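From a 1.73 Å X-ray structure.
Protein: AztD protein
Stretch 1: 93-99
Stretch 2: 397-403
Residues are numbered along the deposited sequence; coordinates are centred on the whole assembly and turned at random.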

ATOM      1  N   ALA B  93     -15.633  12.880  -5.208  1.00 16.36           N
ATOM      2  CA  ALA B  93     -14.183  12.914  -5.061  1.00 15.57           C
ATOM      3  C   ALA B  93     -13.869  13.369  -3.645  1.00 14.59           C
ATOM      4  O   ALA B  93     -14.251  14.470  -3.235  1.00 17.19           O
ATOM      5  CB  ALA B  93     -13.539  13.837  -6.089  1.00 19.69           C
ATOM      6  N   SER B  94     -13.202  12.507  -2.886  1.00 17.09           N
ATOM      7  CA  SER B  94     -12.990  12.789  -1.473  1.00 18.60           C
ATOM      8  C   SER B  94     -12.112  14.011  -1.264  1.00 16.04           C
ATOM      9  O   SER B  94     -12.212  14.680  -0.225  1.00 18.08           O
ATOM     10  CB  SER B  94     -12.354  11.582  -0.805  1.00 13.88           C
ATOM     11  OG  SER B  94     -11.012  11.441  -1.247  1.00 16.14           O
ATOM     12  N   GLY B  95     -11.239  14.303  -2.217  1.00 18.00           N
ATOM     13  CA  GLY B  95     -10.296  15.384  -2.077  1.00 17.61           C
ATOM     14  C   GLY B  95      -9.015  15.002  -1.373  1.00 17.89           C
ATOM     15  O   GLY B  95      -8.208  15.887  -1.075  1.00 22.20           O
ATOM     16  N   ILE B  96      -8.815  13.723  -1.069  1.00 18.70           N
ATOM     17  CA  ILE B  96      -7.574  13.241  -0.472  1.00 19.19           C
ATOM     18  C   ILE B  96      -7.070  12.093  -1.327  1.00 17.82           C
ATOM     19  O   ILE B  96      -7.781  11.102  -1.524  1.00 20.53           O
ATOM     20  CB  ILE B  96      -7.756  12.785   0.986  1.00 15.37           C
ATOM     21  CG1 ILE B  96      -8.251  13.952   1.849  1.00 15.49           C
ATOM     22  CG2 ILE B  96      -6.428  12.242   1.518  1.00 16.47           C
ATOM     23  CD1 ILE B  96      -8.631  13.569   3.280  1.00 16.04           C
ATOM     24  N   ALA B  97      -5.847  12.221  -1.834  1.00 19.30           N
ATOM     25  CA  ALA B  97      -5.244  11.170  -2.625  1.00 16.12           C
ATOM     26  C   ALA B  97      -3.753  11.121  -2.326  1.00 15.66           C
ATOM     27  O   ALA B  97      -3.157  12.104  -1.877  1.00 19.90           O
ATOM     28  CB  ALA B  97      -5.499  11.389  -4.125  1.00 20.74           C
ATOM     29  N   PHE B  98      -3.161   9.957  -2.565  1.00 18.32           N
ATOM     30  CA  PHE B  98      -1.767   9.718  -2.234  1.00 14.46           C
ATOM     31  C   PHE B  98      -0.965   9.236  -3.433  1.00 19.21           C
ATOM     32  O   PHE B  98      -1.503   8.707  -4.413  1.00 18.95           O
ATOM     33  CB  PHE B  98      -1.639   8.696  -1.110  1.00 14.74           C
ATOM     34  CG  PHE B  98      -2.258   9.147   0.175  1.00 14.40           C
ATOM     35  CD1 PHE B  98      -1.573   9.995   1.032  1.00 19.70           C
ATOM     36  CD2 PHE B  98      -3.540   8.731   0.516  1.00 15.14           C
ATOM     37  CE1 PHE B  98      -2.143  10.411   2.240  1.00 16.11           C
ATOM     38  CE2 PHE B  98      -4.111   9.145   1.711  1.00 16.34           C
ATOM     39  CZ  PHE B  98      -3.421   9.987   2.562  1.00 16.05           C
ATOM     40  N   HIS B  99       0.344   9.460  -3.340  1.00 19.13           N
ATOM     41  CA  HIS B  99       1.320   8.883  -4.251  1.00 18.33           C
ATOM     42  C   HIS B  99       2.317   8.066  -3.442  1.00 19.90           C
ATOM     43  O   HIS B  99       2.882   8.566  -2.463  1.00 22.57           O
ATOM     44  CB  HIS B  99       2.052   9.964  -5.041  1.00 19.44           C
ATOM     45  CG  HIS B  99       1.151  10.820  -5.867  1.00 25.36           C
ATOM     46  ND1 HIS B  99       0.594  10.385  -7.050  1.00 30.69           N
ATOM     47  CD2 HIS B  99       0.707  12.086  -5.683  1.00 30.37           C
ATOM     48  CE1 HIS B  99      -0.156  11.347  -7.558  1.00 35.73           C
ATOM     49  NE2 HIS B  99      -0.103  12.389  -6.748  1.00 32.41           N
TER
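Stretch 2 (397-403) AVGGSGK

Stretch 2 is a continuous extended strand, Ala-397 to Lys-403, that passes over the side chains of stretch 1. Stretch 1 begins mostly as loop and becomes a strand at Ile-96. The two strands run in roughly the same direction, their axes crossing at 43° and approaching to 7.2 Å. No hydrogen bond joins the two stretches, so the contact is packing, the side chains of stretch 1 lying against Val-398 and the bare backbone of the glycine-rich strand, and no strand pairing joins the two. Residues 301 or more apart in sequence meet here and bury 250 Å² in all, counting both sides.

Ala-93 is out of reach, and contact begins at Ser-94. Ser-94 CB lies 3.9 Å from Val-398 CG2, so the small side chain offers a methylene to the valine. The p rotamer also brings the hydroxyl back to its own backbone: Ile-96 N donates a hydrogen bond to Ser-94 OG, 3.2 Å long and nearly straight at 167°, bracing the turn. Gly-95 occupies the bend between them with phi/psi of 86/6, where a CB would be jammed against the carbonyl oxygen of Ser-94. Glycine is thus called for by the backbone itself, not by stretch 2, which makes no contact here.

With Ile-96 the strand begins, and alternate side chains point toward stretch 2. Ile-96 CA is 6.4 Å from Gly-399 CA, close enough for Ile-96 CG2 to rest 4.2 Å from Gly-399 CA. The extended m,t side chain also reaches Val-398, with Ile-96 CD1 4.5 Å from Val-398 CG2, a loose apolar contact well suited to two buried, branched residues. Gly-399 has phi/psi of 142/-170, again a conformation in which a CB would meet the preceding carbonyl oxygen.

Ala-97 lies out of reach, as the alternation of a strand predicts, and Phe-98 returns toward stretch 2 with the most heavily covered surface of either stretch, 73 Å². Its ring spans several residues of backbone: Phe-98 CZ is 3.8 Å from Gly-399 C and 3.6 Å from Gly-400 CA, while Phe-98 CE1 is 3.5 Å from Ser-401 O. Gly-399 C lies at the ring edge. Gly-400 makes room for the ring, since a CB there would come 2.9 Å from Phe-98 CZ, a clash. Ser-401 directs its CB away, so it meets the ring through its backbone. Farther along, Gly-402 N lies 4.4 Å from Phe-98 CE1, also at the edge. His-99 and Lys-403 lie beyond the contact.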

ATOM      1  N   ALA B 397     -14.856   6.736   6.234  1.00 13.80           N
ATOM      2  CA  ALA B 397     -13.736   7.638   6.478  1.00 13.98           C
ATOM      3  C   ALA B 397     -12.585   7.310   5.538  1.00 11.32           C
ATOM      4  O   ALA B 397     -12.318   6.140   5.265  1.00 14.23           O
ATOM      5  CB  ALA B 397     -13.230   7.524   7.921  1.00 14.02           C
ATOM      6  N   VAL B 398     -11.889   8.345   5.071  1.00 11.84           N
ATOM      7  CA  VAL B 398     -10.666   8.173   4.290  1.00 13.00           C
ATOM      8  C   VAL B 398      -9.593   9.098   4.849  1.00 13.06           C
ATOM      9  O   VAL B 398      -9.877  10.054   5.574  1.00 12.80           O
ATOM     10  CB  VAL B 398     -10.865   8.465   2.780  1.00 14.81           C
ATOM     11  CG1 VAL B 398     -11.955   7.578   2.190  1.00 14.83           C
ATOM     12  CG2 VAL B 398     -11.159   9.948   2.526  1.00 18.27           C
ATOM     13  N   GLY B 399      -8.348   8.822   4.485  1.00 11.36           N
ATOM     14  CA  GLY B 399      -7.283   9.745   4.824  1.00 13.70           C
ATOM     15  C   GLY B 399      -6.010   9.030   5.217  1.00 13.53           C
ATOM     16  O   GLY B 399      -5.878   7.818   5.076  1.00 12.65           O
ATOM     17  N   GLY B 400      -5.080   9.822   5.735  1.00 11.42           N
ATOM     18  CA  GLY B 400      -3.722   9.399   6.070  1.00 12.68           C
ATOM     19  C   GLY B 400      -2.825  10.625   6.183  1.00 14.49           C
ATOM     20  O   GLY B 400      -3.286  11.711   6.509  1.00 14.74           O
ATOM     21  N   SER B 401      -1.544  10.446   5.875  1.00 16.57           N
ATOM     22  CA  SER B 401      -0.653  11.600   5.893  1.00 15.92           C
ATOM     23  C   SER B 401       0.407  11.442   4.812  1.00 16.05           C
ATOM     24  O   SER B 401       0.671  10.345   4.322  1.00 15.18           O
ATOM     25  CB  SER B 401      -0.005  11.796   7.272  1.00 16.07           C
ATOM     26  OG  SER B 401       1.049  10.873   7.492  1.00 17.59           O
ATOM     27  N   GLY B 402       0.991  12.567   4.424  1.00 17.13           N
ATOM     28  CA  GLY B 402       2.021  12.531   3.407  1.00 18.82           C
ATOM     29  C   GLY B 402       2.770  13.840   3.371  1.00 19.85           C
ATOM     30  O   GLY B 402       2.455  14.787   4.093  1.00 21.11           O
ATOM     31  N   LYS B 403       3.771  13.886   2.500  1.00 21.18           N
ATOM     32  CA  LYS B 403       4.505  15.118   2.285  1.00 23.36           C
ATOM     33  C   LYS B 403       3.789  16.017   1.291  1.00 25.54           C
ATOM     34  O   LYS B 403       3.061  15.561   0.405  1.00 19.95           O
ATOM     35  CB  LYS B 403       5.918  14.831   1.777  1.00 21.26           C
ATOM     36  CG  LYS B 403       6.771  14.107   2.788  1.00 28.73           C
ATOM     37  CD  LYS B 403       8.221  14.029   2.354  1.00 47.56           C
ATOM     38  CE  LYS B 403       9.137  14.000   3.564  1.00 59.74           C
ATOM     39  NZ  LYS B 403      10.572  13.863   3.202  1.00 63.98           N
TER